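Local coordinates for protein suppressor of fused homolog (PDB 6LPH) that probably binds and sequesters DNA-binding transcription factors, and is represented here by the N-terminal part of the whole protein, at residues G101-R107 / T190-I196; W72-S76 / D178-G182; V95-G99 / T186-V191; G149-G153 / L174-D178. All coordinates share one frame; numbering follows the deposited sequence.

Contact 1. Residues G101-R107 / T190-I196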
loop_
_atom_site.group_PDB
_atom_site.type_symbol
_atom_site.label_atom_id
_atom_site.label_comp_id
_atom_site.label_asym_id
_atom_site.label_seq_id
_atom_site.Cartn_x
_atom_site.Cartn_y
_atom_site.Cartn_z
ATOM N N GLY A 101 6.289 -5.628 12.739
ATOM C CA GLY A 101 5.142 -5.162 13.534
ATOM C C GLY A 101 4.089 -4.435 12.709
ATOM O O GLY A 101 3.137 -3.841 13.258
ATOM N N PHE A 102 4.256 -4.485 11.386
ATOM C CA PHE A 102 3.288 -3.874 10.497
ATOM C C PHE A 102 3.286 -4.530 9.110
ATOM O O PHE A 102 4.210 -5.300 8.791
ATOM C CB PHE A 102 3.561 -2.357 10.382
ATOM C CG PHE A 102 4.812 -2.025 9.611
ATOM C CD1 PHE A 102 4.755 -1.741 8.255
ATOM C CD2 PHE A 102 6.047 -2.018 10.248
ATOM C CE1 PHE A 102 5.905 -1.430 7.547
ATOM C CE2 PHE A 102 7.195 -1.727 9.540
ATOM C CZ PHE A 102 7.125 -1.437 8.194
ATOM N N GLU A 103 2.223 -4.273 8.333
ATOM C CA GLU A 103 2.236 -4.507 6.890
ATOM C C GLU A 103 1.852 -3.211 6.216
ATOM O O GLU A 103 1.271 -2.318 6.845
ATOM C CB GLU A 103 1.291 -5.652 6.435
ATOM C CG GLU A 103 1.693 -7.054 6.973
ATOM C CD GLU A 103 2.929 -7.667 6.326
ATOM O OE1 GLU A 103 3.547 -7.074 5.373
ATOM O OE2 GLU A 103 3.269 -8.799 6.748
ATOM N N LEU A 104 2.198 -3.119 4.925
ATOM C CA LEU A 104 1.881 -1.956 4.134
ATOM C C LEU A 104 0.524 -2.098 3.438
ATOM O O LEU A 104 0.190 -3.188 2.925
ATOM C CB LEU A 104 2.931 -1.785 3.039
ATOM C CG LEU A 104 4.358 -1.514 3.571
ATOM C CD1 LEU A 104 5.373 -1.574 2.438
ATOM C CD2 LEU A 104 4.423 -0.159 4.283
ATOM N N THR A 105 -0.250 -1.010 3.424
ATOM C CA THR A 105 -1.415 -0.929 2.547
ATOM C C THR A 105 -1.351 0.309 1.628
ATOM O O THR A 105 -0.562 1.240 1.866
ATOM C CB THR A 105 -2.764 -0.996 3.291
ATOM O OG1 THR A 105 -3.059 0.273 3.868
ATOM C CG2 THR A 105 -2.749 -2.079 4.435
ATOM N N PHE A 106 -2.169 0.312 0.581
ATOM C CA PHE A 106 -2.173 1.459 -0.330
ATOM C C PHE A 106 -3.561 1.518 -0.971
ATOM O O PHE A 106 -4.160 0.473 -1.256
ATOM C CB PHE A 106 -1.062 1.275 -1.354
ATOM C CG PHE A 106 -0.951 2.390 -2.396
ATOM C CD1 PHE A 106 -0.722 3.726 -2.013
ATOM C CD2 PHE A 106 -0.999 2.086 -3.750
ATOM C CE1 PHE A 106 -0.566 4.743 -2.950
ATOM C CE2 PHE A 106 -0.819 3.109 -4.724
ATOM C CZ PHE A 106 -0.625 4.435 -4.317
ATOM N N ARG A 107 -4.107 2.726 -1.089
ATOM C CA ARG A 107 -5.421 2.909 -1.735
ATOM C C ARG A 107 -5.248 3.756 -2.976
ATOM O O ARG A 107 -4.792 4.917 -2.920
ATOM C CB ARG A 107 -6.433 3.523 -0.795
ATOM C CG ARG A 107 -6.730 2.587 0.410
ATOM C CD ARG A 107 -7.758 3.184 1.341
ATOM N NE ARG A 107 -7.915 2.355 2.545
ATOM C CZ ARG A 107 -8.714 1.284 2.623
ATOM N NH1 ARG A 107 -9.482 0.926 1.563
ATOM N NH2 ARG A 107 -8.803 0.592 3.769
ATOM N N THR A 190 1.709 -8.526 17.208
ATOM C CA THR A 190 0.808 -7.469 16.743
ATOM C C THR A 190 1.226 -7.080 15.314
ATOM O O THR A 190 2.400 -7.157 14.949
ATOM C CB THR A 190 0.854 -6.215 17.637
ATOM O OG1 THR A 190 2.204 -5.740 17.704
ATOM C CG2 THR A 190 0.343 -6.523 19.105
ATOM N N VAL A 191 0.239 -6.656 14.538
ATOM C CA VAL A 191 0.436 -6.173 13.148
ATOM C C VAL A 191 -0.397 -4.906 13.011
ATOM O O VAL A 191 -1.625 -4.971 13.090
ATOM C CB VAL A 191 -0.035 -7.215 12.133
ATOM C CG1 VAL A 191 0.047 -6.676 10.664
ATOM C CG2 VAL A 191 0.799 -8.488 12.261
ATOM N N ASP A 192 0.271 -3.757 12.834
ATOM C CA ASP A 192 -0.405 -2.494 12.471
ATOM C C ASP A 192 -0.527 -2.485 10.947
ATOM O O ASP A 192 0.416 -2.864 10.274
ATOM C CB ASP A 192 0.509 -1.297 12.804
ATOM C CG ASP A 192 0.535 -0.948 14.278
ATOM O OD1 ASP A 192 -0.188 -1.594 15.059
ATOM O OD2 ASP A 192 1.273 -0.002 14.664
ATOM N N PHE A 193 -1.634 -2.009 10.386
ATOM C CA PHE A 193 -1.690 -1.812 8.924
ATOM C C PHE A 193 -1.342 -0.366 8.597
ATOM O O PHE A 193 -2.115 0.556 8.894
ATOM C CB PHE A 193 -3.034 -2.287 8.355
ATOM C CG PHE A 193 -3.202 -3.789 8.450
ATOM C CD1 PHE A 193 -3.768 -4.393 9.599
ATOM C CD2 PHE A 193 -2.724 -4.603 7.446
ATOM C CE1 PHE A 193 -3.871 -5.786 9.705
ATOM C CE2 PHE A 193 -2.810 -5.993 7.551
ATOM C CZ PHE A 193 -3.384 -6.589 8.670
ATOM N N CYS A 194 -0.136 -0.166 8.035
ATOM C CA CYS A 194 0.375 1.168 7.754
ATOM C C CYS A 194 0.036 1.529 6.318
ATOM O O CYS A 194 0.622 0.989 5.360
ATOM C CB CYS A 194 1.892 1.222 7.973
ATOM S SG CYS A 194 2.266 1.141 9.735
ATOM N N GLN A 195 -0.912 2.450 6.166
ATOM C CA GLN A 195 -1.343 2.837 4.830
ATOM C C GLN A 195 -0.471 3.958 4.297
ATOM O O GLN A 195 -0.359 5.051 4.884
ATOM C CB GLN A 195 -2.807 3.263 4.812
ATOM C CG GLN A 195 -3.330 3.572 3.407
ATOM C CD GLN A 195 -4.784 3.957 3.427
ATOM O OE1 GLN A 195 -5.640 3.195 3.900
ATOM N NE2 GLN A 195 -5.081 5.149 2.933
ATOM N N ILE A 196 0.129 3.674 3.153
ATOM C CA ILE A 196 0.963 4.630 2.465
ATOM C C ILE A 196 0.047 5.600 1.707
ATOM O O ILE A 196 -0.967 5.180 1.127
ATOM C CB ILE A 196 1.973 3.840 1.594
ATOM C CG1 ILE A 196 3.268 3.594 2.373
ATOM C CG2 ILE A 196 2.449 4.596 0.387
ATOM C CD1 ILE A 196 3.119 3.328 3.831
HETATM O O HOH W 1 2.830 -3.892 15.864
HETATM O O HOH W 2 -3.250 5.752 -0.182
#

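Contact 2. Residues W72-S76 / D178-G182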
loop_
_atom_site.group_PDB
_atom_site.type_symbol
_atom_site.label_atom_id
_atom_site.label_comp_id
_atom_site.label_asym_id
_atom_site.label_seq_id
_atom_site.Cartn_x
_atom_site.Cartn_y
_atom_site.Cartn_z
ATOM N N TRP A 72 -8.656 0.858 -5.729
ATOM C CA TRP A 72 -7.972 -0.405 -5.565
ATOM C C TRP A 72 -7.256 -0.412 -4.234
ATOM O O TRP A 72 -6.598 0.574 -3.895
ATOM C CB TRP A 72 -6.947 -0.517 -6.665
ATOM C CG TRP A 72 -7.509 -0.415 -8.067
ATOM C CD1 TRP A 72 -7.257 0.571 -9.025
ATOM C CD2 TRP A 72 -8.402 -1.354 -8.716
ATOM N NE1 TRP A 72 -7.923 0.292 -10.215
ATOM C CE2 TRP A 72 -8.630 -0.841 -10.088
ATOM C CE3 TRP A 72 -9.019 -2.524 -8.332
ATOM C CZ2 TRP A 72 -9.450 -1.495 -10.982
ATOM C CZ3 TRP A 72 -9.857 -3.171 -9.262
ATOM C CH2 TRP A 72 -10.048 -2.674 -10.542
ATOM N N HIS A 73 -7.362 -1.500 -3.462
ATOM C CA HIS A 73 -6.759 -1.570 -2.095
ATOM C C HIS A 73 -5.715 -2.687 -2.091
ATOM O O HIS A 73 -6.038 -3.858 -2.412
ATOM C CB HIS A 73 -7.862 -1.837 -1.098
ATOM C CG HIS A 73 -7.448 -1.796 0.361
ATOM N ND1 HIS A 73 -8.219 -2.351 1.330
ATOM C CD2 HIS A 73 -6.344 -1.242 1.012
ATOM C CE1 HIS A 73 -7.653 -2.163 2.546
ATOM N NE2 HIS A 73 -6.516 -1.468 2.370
ATOM N N TYR A 74 -4.464 -2.323 -1.812
ATOM C CA TYR A 74 -3.351 -3.270 -1.827
ATOM C C TYR A 74 -2.909 -3.583 -0.404
ATOM O O TYR A 74 -2.816 -2.664 0.403
ATOM C CB TYR A 74 -2.165 -2.634 -2.542
ATOM C CG TYR A 74 -2.526 -2.314 -3.987
ATOM C CD1 TYR A 74 -3.214 -1.146 -4.311
ATOM C CD2 TYR A 74 -2.236 -3.217 -4.998
ATOM C CE1 TYR A 74 -3.536 -0.845 -5.674
ATOM C CE2 TYR A 74 -2.540 -2.920 -6.366
ATOM C CZ TYR A 74 -3.221 -1.735 -6.665
ATOM O OH TYR A 74 -3.578 -1.436 -7.967
ATOM N N ILE A 75 -2.639 -4.861 -0.106
ATOM C CA ILE A 75 -2.166 -5.267 1.274
ATOM C C ILE A 75 -0.973 -6.214 1.160
ATOM O O ILE A 75 -1.058 -7.219 0.446
ATOM C CB ILE A 75 -3.277 -5.887 2.147
ATOM C CG1 ILE A 75 -4.492 -4.964 2.225
ATOM C CG2 ILE A 75 -2.746 -6.167 3.588
ATOM C CD1 ILE A 75 -5.588 -5.338 1.262
ATOM N N SER A 76 0.147 -5.883 1.828
ATOM C CA SER A 76 1.378 -6.694 1.736
ATOM C C SER A 76 1.409 -7.798 2.772
ATOM O O SER A 76 0.758 -7.700 3.836
ATOM C CB SER A 76 2.635 -5.817 1.960
ATOM O OG SER A 76 2.816 -5.502 3.363
ATOM N N ASP A 178 -4.372 2.451 8.379
ATOM C CA ASP A 178 -5.430 1.975 7.482
ATOM C C ASP A 178 -6.805 2.041 8.186
ATOM O O ASP A 178 -7.008 1.381 9.193
ATOM C CB ASP A 178 -5.114 0.545 6.965
ATOM C CG ASP A 178 -6.074 0.102 5.874
ATOM O OD1 ASP A 178 -5.587 -0.132 4.749
ATOM O OD2 ASP A 178 -7.308 0.010 6.128
ATOM N N PRO A 179 -7.746 2.838 7.647
ATOM C CA PRO A 179 -9.031 3.091 8.309
ATOM C C PRO A 179 -9.906 1.830 8.462
ATOM O O PRO A 179 -10.677 1.729 9.415
ATOM C CB PRO A 179 -9.715 4.118 7.376
ATOM C CG PRO A 179 -9.099 3.880 6.035
ATOM C CD PRO A 179 -7.678 3.451 6.301
ATOM N N GLN A 180 -9.794 0.895 7.523
ATOM C CA GLN A 180 -10.555 -0.366 7.552
ATOM C C GLN A 180 -9.851 -1.409 8.391
ATOM O O GLN A 180 -10.482 -2.136 9.177
ATOM C CB GLN A 180 -10.585 -0.960 6.147
ATOM C CG GLN A 180 -11.916 -0.964 5.525
ATOM C CD GLN A 180 -11.854 -1.423 4.101
ATOM O OE1 GLN A 180 -10.812 -1.309 3.429
ATOM N NE2 GLN A 180 -12.974 -1.953 3.619
ATOM N N LEU A 181 -8.545 -1.526 8.184
ATOM C CA LEU A 181 -7.823 -2.681 8.739
ATOM C C LEU A 181 -7.339 -2.448 10.154
ATOM O O LEU A 181 -7.255 -3.392 10.929
ATOM C CB LEU A 181 -6.670 -3.119 7.845
ATOM C CG LEU A 181 -7.070 -3.452 6.401
ATOM C CD1 LEU A 181 -5.873 -3.982 5.638
ATOM C CD2 LEU A 181 -8.226 -4.437 6.381
ATOM N N GLY A 182 -7.010 -1.194 10.467
ATOM C CA GLY A 182 -6.547 -0.832 11.805
ATOM C C GLY A 182 -5.321 -1.626 12.252
ATOM O O GLY A 182 -4.348 -1.769 11.520
#

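Contact 3. Residues V95-G99 / T186-V191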
loop_
_atom_site.group_PDB
_atom_site.type_symbol
_atom_site.label_atom_id
_atom_site.label_comp_id
_atom_site.label_asym_id
_atom_site.label_seq_id
_atom_site.Cartn_x
_atom_site.Cartn_y
_atom_site.Cartn_z
ATOM N N VAL A 95 9.489 -9.264 23.039
ATOM C CA VAL A 95 8.972 -8.421 21.954
ATOM C C VAL A 95 7.540 -8.845 21.583
ATOM O O VAL A 95 7.257 -10.031 21.343
ATOM C CB VAL A 95 9.916 -8.340 20.713
ATOM C CG1 VAL A 95 10.014 -9.671 19.977
ATOM C CG2 VAL A 95 9.445 -7.271 19.738
ATOM N N THR A 96 6.649 -7.853 21.556
ATOM C CA THR A 96 5.221 -8.047 21.306
ATOM C C THR A 96 4.839 -7.951 19.800
ATOM O O THR A 96 3.814 -8.481 19.381
ATOM C CB THR A 96 4.416 -7.044 22.160
ATOM O OG1 THR A 96 4.589 -7.359 23.553
ATOM C CG2 THR A 96 2.982 -7.143 21.850
ATOM N N ARG A 97 5.671 -7.287 19.013
ATOM C CA ARG A 97 5.430 -7.122 17.562
ATOM C C ARG A 97 5.573 -8.417 16.743
ATOM O O ARG A 97 6.371 -9.297 17.080
ATOM C CB ARG A 97 6.427 -6.120 16.994
ATOM C CG ARG A 97 6.379 -4.734 17.603
ATOM C CD ARG A 97 7.238 -3.776 16.801
ATOM N NE ARG A 97 8.263 -4.504 16.069
ATOM C CZ ARG A 97 9.507 -4.692 16.492
ATOM N NH1 ARG A 97 9.913 -4.188 17.664
ATOM N NH2 ARG A 97 10.346 -5.393 15.729
ATOM N N SER A 98 4.850 -8.510 15.626
ATOM C CA SER A 98 5.036 -9.628 14.708
ATOM C C SER A 98 6.032 -9.149 13.647
ATOM O O SER A 98 5.693 -8.271 12.866
ATOM C CB SER A 98 3.696 -9.997 14.044
ATOM O OG SER A 98 3.866 -11.013 13.074
ATOM N N GLY A 99 7.253 -9.685 13.636
ATOM C CA GLY A 99 8.280 -9.243 12.674
ATOM C C GLY A 99 8.540 -7.771 12.893
ATOM O O GLY A 99 8.737 -7.350 14.038
ATOM N N THR A 186 -2.079 -11.162 16.454
ATOM C CA THR A 186 -2.038 -12.433 15.732
ATOM C C THR A 186 -1.275 -13.425 16.564
ATOM O O THR A 186 -0.630 -13.025 17.531
ATOM C CB THR A 186 -1.340 -12.311 14.339
ATOM O OG1 THR A 186 0.089 -12.343 14.489
ATOM C CG2 THR A 186 -1.762 -11.028 13.585
ATOM N N PRO A 187 -1.361 -14.731 16.217
ATOM C CA PRO A 187 -0.544 -15.705 16.933
ATOM C C PRO A 187 0.934 -15.332 16.971
ATOM O O PRO A 187 1.602 -15.656 17.959
ATOM C CB PRO A 187 -0.756 -16.989 16.138
ATOM C CG PRO A 187 -2.135 -16.844 15.573
ATOM C CD PRO A 187 -2.350 -15.383 15.341
ATOM N N THR A 188 1.450 -14.660 15.929
ATOM C CA THR A 188 2.880 -14.290 15.948
ATOM C C THR A 188 3.156 -12.861 16.458
ATOM O O THR A 188 4.285 -12.395 16.405
ATOM C CB THR A 188 3.596 -14.516 14.593
ATOM O OG1 THR A 188 2.950 -13.741 13.576
ATOM C CG2 THR A 188 3.596 -16.013 14.195
ATOM N N GLY A 189 2.149 -12.163 16.968
ATOM C CA GLY A 189 2.402 -10.819 17.462
ATOM C C GLY A 189 1.475 -9.789 16.877
ATOM O O GLY A 189 0.560 -10.131 16.135
ATOM N N THR A 190 1.709 -8.526 17.208
ATOM C CA THR A 190 0.808 -7.469 16.743
ATOM C C THR A 190 1.226 -7.080 15.314
ATOM O O THR A 190 2.400 -7.157 14.949
ATOM C CB THR A 190 0.854 -6.215 17.637
ATOM O OG1 THR A 190 2.204 -5.740 17.704
ATOM C CG2 THR A 190 0.343 -6.523 19.105
ATOM N N VAL A 191 0.239 -6.656 14.538
ATOM C CA VAL A 191 0.436 -6.173 13.148
ATOM C C VAL A 191 -0.397 -4.906 13.011
ATOM O O VAL A 191 -1.625 -4.971 13.090
ATOM C CB VAL A 191 -0.035 -7.215 12.133
ATOM C CG1 VAL A 191 0.047 -6.676 10.664
ATOM C CG2 VAL A 191 0.799 -8.488 12.261
HETATM O O HOH W 3 1.372 -11.752 12.123
#

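Contact 4. Residues G149-G153 / L174-D178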
loop_
_atom_site.group_PDB
_atom_site.type_symbol
_atom_site.label_atom_id
_atom_site.label_comp_id
_atom_site.label_asym_id
_atom_site.label_seq_id
_atom_site.Cartn_x
_atom_site.Cartn_y
_atom_site.Cartn_z
ATOM N N GLY A 149 11.089 0.618 11.251
ATOM C CA GLY A 149 9.692 0.336 10.937
ATOM C C GLY A 149 8.996 1.663 10.617
ATOM O O GLY A 149 9.614 2.728 10.659
ATOM N N LEU A 150 7.716 1.612 10.282
ATOM C CA LEU A 150 6.980 2.832 9.971
ATOM C C LEU A 150 5.933 3.026 11.031
ATOM O O LEU A 150 5.387 2.039 11.509
ATOM C CB LEU A 150 6.318 2.712 8.603
ATOM C CG LEU A 150 7.297 2.617 7.416
ATOM C CD1 LEU A 150 6.548 2.278 6.129
ATOM C CD2 LEU A 150 8.057 3.929 7.253
ATOM N N CYS A 151 5.686 4.281 11.414
ATOM C CA CYS A 151 4.641 4.635 12.385
ATOM C C CYS A 151 3.648 5.605 11.727
ATOM O O CYS A 151 3.995 6.314 10.774
ATOM C CB CYS A 151 5.221 5.325 13.634
ATOM S SG CYS A 151 6.725 4.618 14.377
ATOM N N PHE A 152 2.435 5.666 12.256
ATOM C CA PHE A 152 1.443 6.634 11.776
ATOM C C PHE A 152 1.951 8.070 11.959
ATOM O O PHE A 152 2.435 8.446 13.032
ATOM C CB PHE A 152 0.091 6.431 12.464
ATOM C CG PHE A 152 -0.323 4.994 12.557
ATOM C CD1 PHE A 152 -0.195 4.142 11.447
ATOM C CD2 PHE A 152 -0.823 4.471 13.765
ATOM C CE1 PHE A 152 -0.569 2.798 11.534
ATOM C CE2 PHE A 152 -1.200 3.125 13.857
ATOM C CZ PHE A 152 -1.076 2.290 12.746
ATOM N N GLY A 153 1.868 8.847 10.895
ATOM C CA GLY A 153 2.375 10.198 10.919
ATOM C C GLY A 153 3.740 10.341 10.249
ATOM O O GLY A 153 4.126 11.455 9.941
ATOM N N LEU A 174 3.296 9.738 2.841
ATOM C CA LEU A 174 3.060 9.822 4.308
ATOM C C LEU A 174 2.490 8.509 4.721
ATOM O O LEU A 174 2.003 7.775 3.867
ATOM C CB LEU A 174 2.085 10.952 4.723
ATOM C CG LEU A 174 2.471 12.363 4.274
ATOM C CD1 LEU A 174 1.490 13.436 4.798
ATOM C CD2 LEU A 174 3.901 12.637 4.731
ATOM N N VAL A 175 2.539 8.226 6.035
ATOM C CA VAL A 175 2.054 6.967 6.601
ATOM C C VAL A 175 0.873 7.217 7.544
ATOM O O VAL A 175 0.966 7.996 8.490
ATOM C CB VAL A 175 3.165 6.194 7.352
ATOM C CG1 VAL A 175 2.635 4.857 7.901
ATOM C CG2 VAL A 175 4.356 5.958 6.429
ATOM N N ALA A 176 -0.253 6.576 7.235
ATOM C CA ALA A 176 -1.469 6.698 8.037
ATOM C C ALA A 176 -1.889 5.323 8.517
ATOM O O ALA A 176 -1.405 4.304 7.997
ATOM C CB ALA A 176 -2.593 7.345 7.210
ATOM N N GLN A 177 -2.762 5.285 9.528
ATOM C CA GLN A 177 -3.336 4.020 9.935
ATOM C C GLN A 177 -4.398 3.674 8.892
ATOM O O GLN A 177 -5.202 4.523 8.541
ATOM C CB GLN A 177 -3.981 4.107 11.312
ATOM C CG GLN A 177 -4.502 2.734 11.727
ATOM C CD GLN A 177 -5.143 2.758 13.080
ATOM O OE1 GLN A 177 -5.529 3.809 13.589
ATOM N NE2 GLN A 177 -5.259 1.603 13.675
ATOM N N ASP A 178 -4.372 2.451 8.379
ATOM C CA ASP A 178 -5.430 1.975 7.482
ATOM C C ASP A 178 -6.805 2.041 8.186
ATOM O O ASP A 178 -7.008 1.381 9.193
ATOM C CB ASP A 178 -5.114 0.545 6.965
ATOM C CG ASP A 178 -6.074 0.102 5.874
ATOM O OD1 ASP A 178 -5.587 -0.132 4.749
ATOM O OD2 ASP A 178 -7.308 0.010 6.128
#

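Contact 1. Residues G101-R107 / T190-I196
T105 and Q195 are partners in the parallel pairing of strands 102-107 and 190-196, the only parallel neighbours in the mixed sheet of this SUFU domain. The two short strands run the same way but twist, their directions differing by 38°. Backbone bonds stitch them in a zigzag: G101 O takes D192 N, E103 uses both its N and O with D192 O and C194 N, and T105 does likewise with C194 O and I196 N. The E103 O to C194 N bond is 2.8 Å long. At one end a water joins G101 O to T190 OG1.

Apolar contacts fill the face carrying F102, L104, C194 and I196, which helix 131-146 covers through L136, I139 and C143. C194 SG lies obliquely beside the F102 ring, 4.8 Å from its centroid, a sulfur-aromatic contact. L104 CD2 meets I196 CD1 at 3.8 Å, and F106 turns its ring edge to the carbonyl of I196, CD1 to O 3.5 Å.

On the other face, the aliphatic part of E103 touches V191 (CG to CG1 4.1 Å), while its carboxylate is taken up by S76, G78, L79 and S80. T105, its OG1 between the backbone N and the carbonyl carbon (chi1 79°), lays CG2 against F193 CD2 at 3.9 Å and OG1 close to Q195 CB; that hydroxyl bonds D178.

One side-chain bond crosses. R107 and the extended Q195 meet at about a right angle, and R107 NE reaches Q195 OE1 at 2.8 Å from above the amide carbonyl plane, 42° out of it.

Contact 2. Residues W72-S76 / D178-G182
An Asx turn at D178 presents its carboxylate to H73 of strand 72-76, forming a buried His-carboxylate pair. H73 NE2 donates over 2.9 Å to the syn lone pair of D178 OD1, with the ring and carboxylate planes 30° apart. The imidazole is carried out to meet it because CG stands anti to the backbone N (chi1 -174°).

The other oxygen closes the turn. D178 OD2 accepts Q180 N nearly along its C-O axis and L181 N, at 2.8 Å, from above the carboxylate plane. R107 adds a salt bridge to OD2 and T105 a hydroxyl bond to OD1, so both oxygens are gripped repeatedly; this company probably keeps the buried acid ionised. ND1 of the imidazole is hydrogen-bonded to the hydroxyl of Y29, which fixes the rotation of the ring. Q180 OE1 passes 3.4 Å from H73 CE1, the glutamine running antiparallel to the histidine side chain, amide and ring planes 26° apart, and bonds R107.

Apolar groups pack on the ring as well: I75 CD1 lies over the centre of one face, 3.9 Å above the plane, and L181 CD1 touches both I75 CG1 (3.8 Å) and H73 CE1 (4.0 Å).

The turn interrupts strand 172-186 and reaches across strands 97-109 and 189-199 to strand 71-77, with I75 and L181 packed on L25, and Q180 and L181 on V28, of helix 16-28.

Contact 3. Residues V95-G99 / T186-V191
T186 reaches S98 through a water, which donates to T186 OG1 and lies 2.8 Å from S98 OG. The same threonine hydroxyl donates to G189 O at 2.8 Å, drawing together the two ends of a type I turn, T186 to G189, that is also closed by G189 N to T186 O. After P187, T188 sets OG1 2.9 Å from S98 OG; both hydroxyls find hydrogen-bond partners in the backbone of D81. With chi1 at 176° the S98 oxygen points opposite the backbone N, which brings it to T188.

G189 has no side chain, and its CA comes within 3.3 Å of T96 O, with S98 CB against its carbonyl carbon. T190 bonds through both its backbone N and its backbone O: the N donates to T96 O at 3.0 Å and the O accepts S98 N at 2.9 Å, both in the carbonyl planes. Its CG2 meets T96 CG2 at 3.9 Å. V191 follows with CG2 against S98 CB, 3.7 Å away.

The pattern is that of a beta-hairpin with a two-residue loop (P187, T188) joining strands 172-186 and 189-199, whose second strand pairs in parallel with strand 97-109 through T190 and R97.

Contact 4. Residues G149-G153 / L174-D178
F152 lies flat across Q177: CB of the glutamine sits over the ring centre, 3.6 Å from the centroid and only 8° off the normal, a CH-pi contact. The extended Q177 chain crosses the face obliquely, CG coming 3.6 Å from F152 CZ, and its amide is stacked with the ring at 23° between planes. With CG anti to its carbonyl carbon (chi1 -44°), F152 swings the ring towards strand 174-177, where the CD1 side also covers backbone, 3.4 Å from Q177 N. C183 and C194 pack against F152 as well.

V175 points toward the loop. Its CG1 approaches the carbonyl oxygen of C151 at 3.5 Å, while CG2 faces L150 CD1 more loosely at 4.3 Å. V175 packs in turn on C194 of strand 189-199, and L150 on I156 of strand 155-156.

Between these two groups runs a single direct hydrogen bond, G153 N to V175 O, 2.7 Å long and nearly straight. F152 CA touches the same oxygen, and V175 and D154 are joined by a further backbone bond.

The loop after helix 131-146 is thus joined to the strand by one short N-H to carbonyl hydrogen bond and otherwise mainly by nonpolar packing, the F152 face resting on CB and CG of Q177, so the Q177 amide meets F152 through its flat face.

Overall arrangement
From the N terminus, strand 71-77 is the first to be tied, to the turn inside strand 172-186 by contact 2. Residues 95-99 and 101-107, along strand 97-109, then pair with strand 189-199 in contacts 3 and 1, which share T190 and V191. Both cross contact 2, and they cross each other. Contact 4 closes a short loop, from residues 149-153 to 174-178, nested within those closed by contacts 1 and 3. It shares D178 with contact 2, which touches contact 1, their centres about 7 Å apart. Contact 1 holds the middle of the sheet, while contact 3 lies about 17 Å from contact 4, centre to centre.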